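Cellulase (Uncultured bacterium, PDB 6XSO) cleaves internal beta-1,4 linkages in cellulose as a broad-specificity family 5 (subfamily 4) endoglucanase and probably acts on xylan as well. Local coordinates at residues G208-F213 / L229-Y234; Y152-I157 / V168-Y173; D249-L254 / T295-K300. One frame throughout, in Å; residues are numbered along the deposited sequence.

In the fold
All three contacts belong to one eight-stranded parallel beta barrel, the TIM-barrel fold of family 5 glycoside hydrolases, and follow one another along the chain in the order 2, 1, 3. Contact 2 packs helix 140-161 on strand 168-171. Contact 1 does the same with helix 196-219 and the next strand, 229-232. The two contacts touch, their centres about 10 Å apart. In contact 3 the short helix 249-252 meets the end of helix 279-298; its centre is about 14 Å from contact 1, which it touches through Thr233, and about 23 Å from contact 2. Contacts 1 and 2 thus join outer helices to the barrel wall, and contact 3 joins helices to each other outside it.

Contact 1 (G208-F213 / L229-Y234); sequences GYARSF and LIVNTY
Phe213 leaves the helix toward strand 229-232, and its ring does most of the touching. A chi1 of 161° sets CG anti to the backbone N, beside the carbonyl carbon, on the side from which the ring can meet the strand. Going outward along the CD2 side, the neighbours change from Val231 to the Ile230 carbonyl and Leu229. CD2 of Phe213 lies 3.9 Å from CG1 of Val231. The next atom, CE2, comes within 3.4 Å of Ile230 O, with Leu229 CB also close at hand. At the tip, CZ is shared between Ile230 O and Leu229 CB, at 3.9 Å from each, and Leu229 CD2 reaches it at 4.2 Å. The ring meets these partners obliquely. Ile230 O is already committed in the sheet, paired with the backbone of Ser172, just past the neighbouring strand, so the phenyl lies beside a carbonyl that has a partner of its own.

Helix and strand run nearly antiparallel (167°), their axes 9.0 Å apart. This is the helix-to-next-strand half of a beta-alpha-beta crossover in the TIM barrel: helix 196-219 follows strand 168-171 and packs over the strand after it.

One turn back toward the helix start, Ala210 faces the strand with nothing but CB, which lets the backbones close to 6.0 Å between Ala210 CA and Val231 CA. That methyl rests on the same CG1 of Val231 that Phe213 uses. Trp154 of helix 140-161 also packs edge-to-face with the Phe213 ring.

Contact 2 (Y152-I157 / V168-Y173); sequences YLWRQI and VLFESY
Trp154 and Ile157, one helical turn apart, look toward Phe170 and Ser172 from a helix that runs almost exactly antiparallel to strand 168-171 (173°). The axes stay 11.1 Å apart, and even the nearest backbone pair, Trp154 CA and Ser172 CA, is separated by 8.3 Å, a gap wide enough for an indole to lie between the two.

The indole fills it with its edge leading. Its NE1 donates to Ser172 O over 3.1 Å, in a fairly straight bond (N-H...O 155°) with the acceptor close to the ring plane. The bond fixes the rotation of the indole and serves a backbone carbonyl just past the end of the strand, which Tyr150 OH also reaches. Further along the same edge, Trp154 CZ2 comes to 3.1 Å from Glu171 O, again near the ring plane. The six-membered ring then slides past the side chain of Phe170: CZ3 of Trp154 is 3.6 Å from Phe170 CB, and the two rings are tilted by 35°, neither stacked nor edge-to-face. Phe170 CG, anti to its carbonyl carbon, comes equally near, which makes CB and CG together the part of Phe170 that meets CZ3. Ile157 CD1 lies over one face of the indole, toward its rim, while Ile157 O approaches the tip atom CZ of Phe170 at a loose 4.4 Å.

Glu171 starts away from the helix; its OE2 makes a salt bridge with Arg80 and hydrogen bonds with Asn120 and Asn232. A helix packed antiparallel on the outer side of the strand that follows it, here the fourth of the barrel, is the alpha/beta layering of a TIM barrel.

Contact 3 (D249-L254 / T295-K300); sequences DPLSKL and TYFVSK
Leu251 meets two aromatic rings in two different ways: Tyr296 through a ring face, Phe297 largely at a ring edge. The leucine side chain crosses each of them at about a right angle. Its CG, held anti to the carbonyl carbon and beside the backbone N (chi1 -51°), is the branch point that gives one methyl to each ring.

Over the Tyr296 ring, Leu251 CB stands 4.2 Å from the centroid and 28° off the ring normal, a CH-pi contact. One methyl, CD1, comes within 3.8 Å of Tyr296 CD2. Ser252 shares the same face: its backbone N lies over the ring, and its CB comes to 3.5 Å from Tyr296 CE1. The other face carries Thr295 CG2 toward its rim, so the phenol is sandwiched between its own helix and the helix 249-252.

Toward Phe297, Leu251 uses its other methyl, CD2, which lies in the plane of the phenyl at its edge, 4.0 Å from CE2. The ring tip also draws close to the backbone, with Phe297 CZ 3.5 Å from Leu251 O. Leu254 supplies a third approach, crossing Phe297 at about a right angle with CD2 at 3.9 Å from CZ. Tyr296 CB lies over the centre of one face of the Phe297 ring.

A wider pi-type turn at 295-298 accompanies this pairing near the end of the helix, where Lys300 NZ folds back to donate to Tyr296 O over 3.1 Å. Around the contact, Phe297 and Leu254 both reach Val266 of strand 264-270, Phe297 also touches Val304 of strand 304-309, and Tyr203 of helix 196-219 packs on Pro250 of the short helix.

Contact 1 (G208-F213 / L229-Y234)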
# COMPACT_ATOMS: atom_id res chain seq x y z
N GLY A 208 7.76 -13.74 -8.75
CA GLY A 208 9.19 -13.68 -8.48
C GLY A 208 9.57 -12.53 -7.57
O GLY A 208 10.32 -12.71 -6.62
N TYR A 209 9.05 -11.33 -7.86
CA TYR A 209 9.33 -10.20 -6.97
C TYR A 209 8.80 -10.46 -5.56
O TYR A 209 9.46 -10.13 -4.57
CB TYR A 209 8.74 -8.92 -7.56
CG TYR A 209 9.61 -8.24 -8.60
CD1 TYR A 209 10.83 -7.67 -8.24
CD2 TYR A 209 9.22 -8.16 -9.95
CE1 TYR A 209 11.64 -7.05 -9.17
CE2 TYR A 209 10.02 -7.51 -10.88
CZ TYR A 209 11.23 -6.97 -10.48
OH TYR A 209 12.08 -6.30 -11.33
N ALA A 210 7.62 -11.08 -5.45
CA ALA A 210 7.06 -11.40 -4.14
C ALA A 210 7.99 -12.34 -3.36
O ALA A 210 8.25 -12.12 -2.17
CB ALA A 210 5.66 -12.00 -4.29
N ARG A 211 8.48 -13.40 -4.02
CA ARG A 211 9.43 -14.33 -3.42
C ARG A 211 10.72 -13.61 -3.02
O ARG A 211 11.25 -13.81 -1.92
CB ARG A 211 9.83 -15.40 -4.43
CG ARG A 211 8.90 -16.55 -4.65
CD ARG A 211 9.67 -17.72 -5.30
NE ARG A 211 10.45 -17.37 -6.49
CZ ARG A 211 9.94 -17.23 -7.72
NH1 ARG A 211 8.65 -17.40 -7.95
NH2 ARG A 211 10.74 -16.92 -8.74
N SER A 212 11.24 -12.79 -3.93
CA SER A 212 12.48 -12.08 -3.67
C SER A 212 12.34 -11.18 -2.45
O SER A 212 13.26 -11.10 -1.64
CB SER A 212 12.87 -11.26 -4.89
OG SER A 212 13.56 -12.04 -5.86
N PHE A 213 11.21 -10.48 -2.34
CA PHE A 213 10.93 -9.60 -1.20
C PHE A 213 10.95 -10.38 0.09
O PHE A 213 11.66 -10.02 1.04
CB PHE A 213 9.57 -8.96 -1.43
CG PHE A 213 8.91 -8.38 -0.21
CD1 PHE A 213 9.43 -7.27 0.43
CD2 PHE A 213 7.72 -8.92 0.26
CE1 PHE A 213 8.78 -6.71 1.54
CE2 PHE A 213 7.06 -8.38 1.34
CZ PHE A 213 7.58 -7.27 1.98
N LEU A 229 4.40 -9.17 6.67
CA LEU A 229 4.78 -8.68 5.36
C LEU A 229 3.59 -8.77 4.41
O LEU A 229 2.66 -9.56 4.61
CB LEU A 229 5.93 -9.51 4.78
CG LEU A 229 7.16 -9.72 5.65
CD1 LEU A 229 8.18 -10.57 4.95
CD2 LEU A 229 7.73 -8.38 6.02
N ILE A 230 3.61 -7.92 3.39
CA ILE A 230 2.46 -7.73 2.51
C ILE A 230 2.95 -7.82 1.08
O ILE A 230 3.94 -7.17 0.72
CB ILE A 230 1.82 -6.35 2.74
CG1 ILE A 230 1.45 -6.12 4.20
CG2 ILE A 230 0.62 -6.15 1.82
CD1 ILE A 230 1.37 -4.65 4.54
N VAL A 231 2.26 -8.62 0.25
CA VAL A 231 2.56 -8.72 -1.17
C VAL A 231 1.32 -8.27 -1.95
O VAL A 231 0.18 -8.56 -1.54
CB VAL A 231 3.01 -10.13 -1.61
CG1 VAL A 231 4.33 -10.47 -0.96
CG2 VAL A 231 1.97 -11.17 -1.29
N ASN A 232 1.54 -7.52 -3.03
CA ASN A 232 0.45 -6.94 -3.81
C ASN A 232 0.18 -7.75 -5.08
O ASN A 232 1.07 -8.39 -5.66
CB ASN A 232 0.74 -5.48 -4.17
CG ASN A 232 0.76 -4.56 -2.97
OD1 ASN A 232 0.94 -4.99 -1.84
ND2 ASN A 232 0.58 -3.27 -3.22
N THR A 233 -1.07 -7.73 -5.51
CA THR A 233 -1.40 -8.34 -6.79
C THR A 233 -0.85 -7.48 -7.93
O THR A 233 -0.50 -6.31 -7.75
CB THR A 233 -2.91 -8.40 -6.93
OG1 THR A 233 -3.43 -7.08 -6.77
CG2 THR A 233 -3.53 -9.33 -5.90
N TYR A 234 -0.81 -8.08 -9.13
CA TYR A 234 -0.60 -7.35 -10.37
C TYR A 234 -1.41 -6.06 -10.36
O TYR A 234 -2.63 -6.11 -10.19
CB TYR A 234 -1.01 -8.23 -11.61
CG TYR A 234 -0.81 -7.43 -12.88
CD1 TYR A 234 -1.80 -6.62 -13.37
CD2 TYR A 234 0.41 -7.44 -13.55
CE1 TYR A 234 -1.59 -5.81 -14.49
CE2 TYR A 234 0.62 -6.66 -14.66
CZ TYR A 234 -0.38 -5.84 -15.11
OH TYR A 234 -0.14 -5.05 -16.21

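Contact 2 (Y152-I157 / V168-Y173)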
# COMPACT_ATOMS: atom_id res chain seq x y z
N TYR A 152 18.54 -6.32 -2.94
CA TYR A 152 19.44 -5.46 -2.16
C TYR A 152 18.69 -4.30 -1.53
O TYR A 152 18.94 -3.93 -0.37
CB TYR A 152 20.60 -4.98 -3.05
CG TYR A 152 21.60 -4.02 -2.42
CD1 TYR A 152 22.15 -3.01 -3.18
CD2 TYR A 152 22.00 -4.14 -1.10
CE1 TYR A 152 23.08 -2.14 -2.66
CE2 TYR A 152 22.93 -3.26 -0.55
CZ TYR A 152 23.45 -2.26 -1.34
OH TYR A 152 24.41 -1.39 -0.81
N LEU A 153 17.76 -3.70 -2.28
CA LEU A 153 16.94 -2.63 -1.71
C LEU A 153 16.17 -3.12 -0.49
O LEU A 153 16.16 -2.45 0.55
CB LEU A 153 16.00 -2.08 -2.78
CG LEU A 153 14.97 -1.05 -2.34
CD1 LEU A 153 15.65 0.13 -1.71
CD2 LEU A 153 14.12 -0.62 -3.54
N TRP A 154 15.52 -4.29 -0.59
CA TRP A 154 14.76 -4.79 0.55
C TRP A 154 15.66 -5.22 1.70
O TRP A 154 15.27 -5.05 2.86
CB TRP A 154 13.76 -5.87 0.14
CG TRP A 154 12.46 -5.23 -0.18
CD1 TRP A 154 11.84 -5.16 -1.39
CD2 TRP A 154 11.64 -4.50 0.74
NE1 TRP A 154 10.67 -4.45 -1.28
CE2 TRP A 154 10.54 -4.02 0.02
CE3 TRP A 154 11.76 -4.19 2.11
CZ2 TRP A 154 9.54 -3.27 0.62
CZ3 TRP A 154 10.75 -3.45 2.70
CH2 TRP A 154 9.67 -2.99 1.95
N ARG A 155 16.86 -5.75 1.42
CA ARG A 155 17.77 -6.02 2.52
C ARG A 155 18.09 -4.74 3.28
O ARG A 155 18.15 -4.73 4.52
CB ARG A 155 19.05 -6.70 2.03
CG ARG A 155 18.85 -8.16 1.64
CD ARG A 155 20.17 -8.95 1.51
NE ARG A 155 21.16 -8.29 0.66
CZ ARG A 155 21.20 -8.41 -0.66
NH1 ARG A 155 20.33 -9.19 -1.29
NH2 ARG A 155 22.13 -7.77 -1.36
N GLN A 156 18.30 -3.64 2.56
CA GLN A 156 18.64 -2.38 3.21
C GLN A 156 17.49 -1.86 4.06
O GLN A 156 17.68 -1.42 5.20
CB GLN A 156 19.00 -1.33 2.17
CG GLN A 156 20.30 -1.56 1.42
CD GLN A 156 20.46 -0.57 0.29
OE1 GLN A 156 20.79 0.60 0.53
NE2 GLN A 156 20.21 -1.02 -0.94
N ILE A 157 16.28 -1.86 3.49
CA ILE A 157 15.12 -1.40 4.26
C ILE A 157 14.93 -2.30 5.47
O ILE A 157 14.70 -1.82 6.59
CB ILE A 157 13.85 -1.36 3.38
CG1 ILE A 157 14.01 -0.40 2.20
CG2 ILE A 157 12.65 -0.93 4.23
CD1 ILE A 157 12.99 -0.58 1.10
N VAL A 168 5.22 -2.23 12.73
CA VAL A 168 5.81 -1.87 11.45
C VAL A 168 5.71 -3.07 10.51
O VAL A 168 6.23 -4.16 10.82
CB VAL A 168 7.27 -1.40 11.59
CG1 VAL A 168 7.87 -1.15 10.20
CG2 VAL A 168 7.33 -0.13 12.42
N LEU A 169 5.07 -2.86 9.36
CA LEU A 169 4.91 -3.85 8.31
C LEU A 169 5.58 -3.36 7.04
O LEU A 169 5.70 -2.15 6.82
CB LEU A 169 3.43 -4.13 7.99
CG LEU A 169 2.65 -4.96 9.01
CD1 LEU A 169 2.16 -4.09 10.16
CD2 LEU A 169 1.47 -5.68 8.36
N PHE A 170 6.04 -4.29 6.20
CA PHE A 170 6.63 -3.96 4.92
C PHE A 170 5.74 -4.46 3.78
O PHE A 170 5.17 -5.55 3.87
CB PHE A 170 7.99 -4.65 4.72
CG PHE A 170 9.03 -4.37 5.78
CD1 PHE A 170 9.04 -3.20 6.54
CD2 PHE A 170 10.05 -5.29 5.98
CE1 PHE A 170 10.03 -2.99 7.50
CE2 PHE A 170 11.05 -5.08 6.92
CZ PHE A 170 11.03 -3.94 7.68
N GLU A 171 5.66 -3.69 2.70
CA GLU A 171 4.88 -4.01 1.51
C GLU A 171 5.80 -4.07 0.29
O GLU A 171 6.51 -3.12 -0.00
CB GLU A 171 3.77 -2.98 1.31
CG GLU A 171 3.12 -2.95 -0.06
CD GLU A 171 2.31 -1.68 -0.26
OE1 GLU A 171 1.84 -1.11 0.76
OE2 GLU A 171 2.12 -1.25 -1.43
N SER A 172 5.71 -5.18 -0.44
CA SER A 172 6.71 -5.55 -1.44
C SER A 172 6.89 -4.52 -2.55
O SER A 172 8.03 -4.25 -2.96
CB SER A 172 6.29 -6.90 -2.04
OG SER A 172 4.97 -6.84 -2.61
N TYR A 173 5.81 -4.02 -3.13
CA TYR A 173 5.81 -3.16 -4.33
C TYR A 173 4.36 -2.67 -4.45
O TYR A 173 3.43 -3.33 -3.97
CB TYR A 173 6.30 -3.88 -5.64
CG TYR A 173 5.66 -5.23 -5.78
CD1 TYR A 173 4.32 -5.34 -6.12
CD2 TYR A 173 6.36 -6.40 -5.50
CE1 TYR A 173 3.69 -6.54 -6.15
CE2 TYR A 173 5.73 -7.62 -5.52
CZ TYR A 173 4.39 -7.68 -5.82
OH TYR A 173 3.77 -8.89 -5.81

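Contact 3 (D249-L254 / T295-K300)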
# COMPACT_ATOMS: atom_id res chain seq x y z
N ASP A 249 -7.73 -12.85 -12.93
CA ASP A 249 -6.38 -13.40 -13.04
C ASP A 249 -5.38 -12.77 -12.06
O ASP A 249 -4.55 -13.51 -11.53
CB ASP A 249 -5.87 -13.31 -14.49
CG ASP A 249 -6.66 -14.18 -15.48
OD1 ASP A 249 -7.68 -14.80 -15.12
OD2 ASP A 249 -6.23 -14.26 -16.65
N PRO A 250 -5.39 -11.45 -11.79
CA PRO A 250 -4.48 -10.92 -10.76
C PRO A 250 -4.65 -11.58 -9.40
O PRO A 250 -3.69 -11.68 -8.62
CB PRO A 250 -4.81 -9.42 -10.73
CG PRO A 250 -5.25 -9.15 -12.15
CD PRO A 250 -6.10 -10.37 -12.50
N LEU A 251 -5.85 -12.07 -9.10
CA LEU A 251 -6.07 -12.76 -7.84
C LEU A 251 -5.69 -14.23 -7.92
O LEU A 251 -4.99 -14.76 -7.05
CB LEU A 251 -7.54 -12.65 -7.41
CG LEU A 251 -8.23 -11.29 -7.37
CD1 LEU A 251 -9.58 -11.40 -6.68
CD2 LEU A 251 -7.40 -10.21 -6.68
N SER A 252 -6.14 -14.92 -8.97
CA SER A 252 -5.96 -16.36 -9.04
C SER A 252 -4.56 -16.75 -9.43
O SER A 252 -4.16 -17.89 -9.17
CB SER A 252 -6.93 -16.97 -10.05
OG SER A 252 -6.59 -16.61 -11.37
N LYS A 253 -3.81 -15.85 -10.07
CA LYS A 253 -2.46 -16.16 -10.53
C LYS A 253 -1.38 -15.67 -9.57
O LYS A 253 -0.18 -15.80 -9.88
CB LYS A 253 -2.24 -15.56 -11.92
CG LYS A 253 -3.22 -16.01 -12.99
CD LYS A 253 -3.01 -17.42 -13.41
CE LYS A 253 -3.98 -17.76 -14.53
NZ LYS A 253 -4.01 -19.22 -14.76
N LEU A 254 -1.76 -15.13 -8.42
CA LEU A 254 -0.79 -14.76 -7.39
C LEU A 254 -0.41 -16.01 -6.61
O LEU A 254 -1.27 -16.80 -6.21
CB LEU A 254 -1.42 -13.73 -6.44
CG LEU A 254 -0.50 -13.22 -5.34
CD1 LEU A 254 0.72 -12.50 -5.91
CD2 LEU A 254 -1.21 -12.29 -4.39
N THR A 295 -12.94 -15.21 -1.73
CA THR A 295 -12.74 -16.47 -2.46
C THR A 295 -11.27 -16.83 -2.56
O THR A 295 -10.88 -17.97 -2.27
CB THR A 295 -13.37 -16.36 -3.85
OG1 THR A 295 -14.79 -16.31 -3.72
CG2 THR A 295 -13.00 -17.55 -4.72
N TYR A 296 -10.43 -15.89 -2.99
CA TYR A 296 -9.05 -16.23 -3.30
C TYR A 296 -8.11 -16.14 -2.11
O TYR A 296 -7.09 -16.84 -2.09
CB TYR A 296 -8.54 -15.37 -4.47
CG TYR A 296 -9.24 -15.75 -5.74
CD1 TYR A 296 -8.83 -16.85 -6.48
CD2 TYR A 296 -10.36 -15.05 -6.18
CE1 TYR A 296 -9.50 -17.23 -7.63
CE2 TYR A 296 -11.04 -15.43 -7.34
CZ TYR A 296 -10.60 -16.52 -8.06
OH TYR A 296 -11.26 -16.92 -9.21
N PHE A 297 -8.44 -15.31 -1.11
CA PHE A 297 -7.52 -15.09 0.01
C PHE A 297 -8.13 -15.33 1.38
O PHE A 297 -7.69 -16.27 2.07
CB PHE A 297 -6.88 -13.68 -0.11
CG PHE A 297 -6.21 -13.45 -1.44
CD1 PHE A 297 -5.11 -14.19 -1.82
CD2 PHE A 297 -6.72 -12.52 -2.34
CE1 PHE A 297 -4.52 -14.00 -3.08
CE2 PHE A 297 -6.13 -12.32 -3.58
CZ PHE A 297 -5.03 -13.06 -3.94
N VAL A 298 -9.12 -14.54 1.79
CA VAL A 298 -9.55 -14.56 3.19
C VAL A 298 -10.06 -15.95 3.59
O VAL A 298 -9.74 -16.45 4.69
CB VAL A 298 -10.58 -13.45 3.48
CG1 VAL A 298 -10.94 -13.47 4.96
CG2 VAL A 298 -10.04 -12.07 3.07
N SER A 299 -10.85 -16.59 2.72
CA SER A 299 -11.39 -17.91 3.02
C SER A 299 -10.31 -18.96 3.13
O SER A 299 -10.56 -20.04 3.69
CB SER A 299 -12.41 -18.32 1.96
OG SER A 299 -11.78 -18.68 0.74
N LYS A 300 -9.12 -18.70 2.60
CA LYS A 300 -7.98 -19.60 2.70
C LYS A 300 -7.03 -19.24 3.84
O LYS A 300 -5.95 -19.83 3.95
CB LYS A 300 -7.19 -19.62 1.39
CG LYS A 300 -8.00 -19.92 0.15
CD LYS A 300 -7.07 -19.93 -1.07
CE LYS A 300 -7.83 -20.00 -2.39
NZ LYS A 300 -6.97 -19.56 -3.55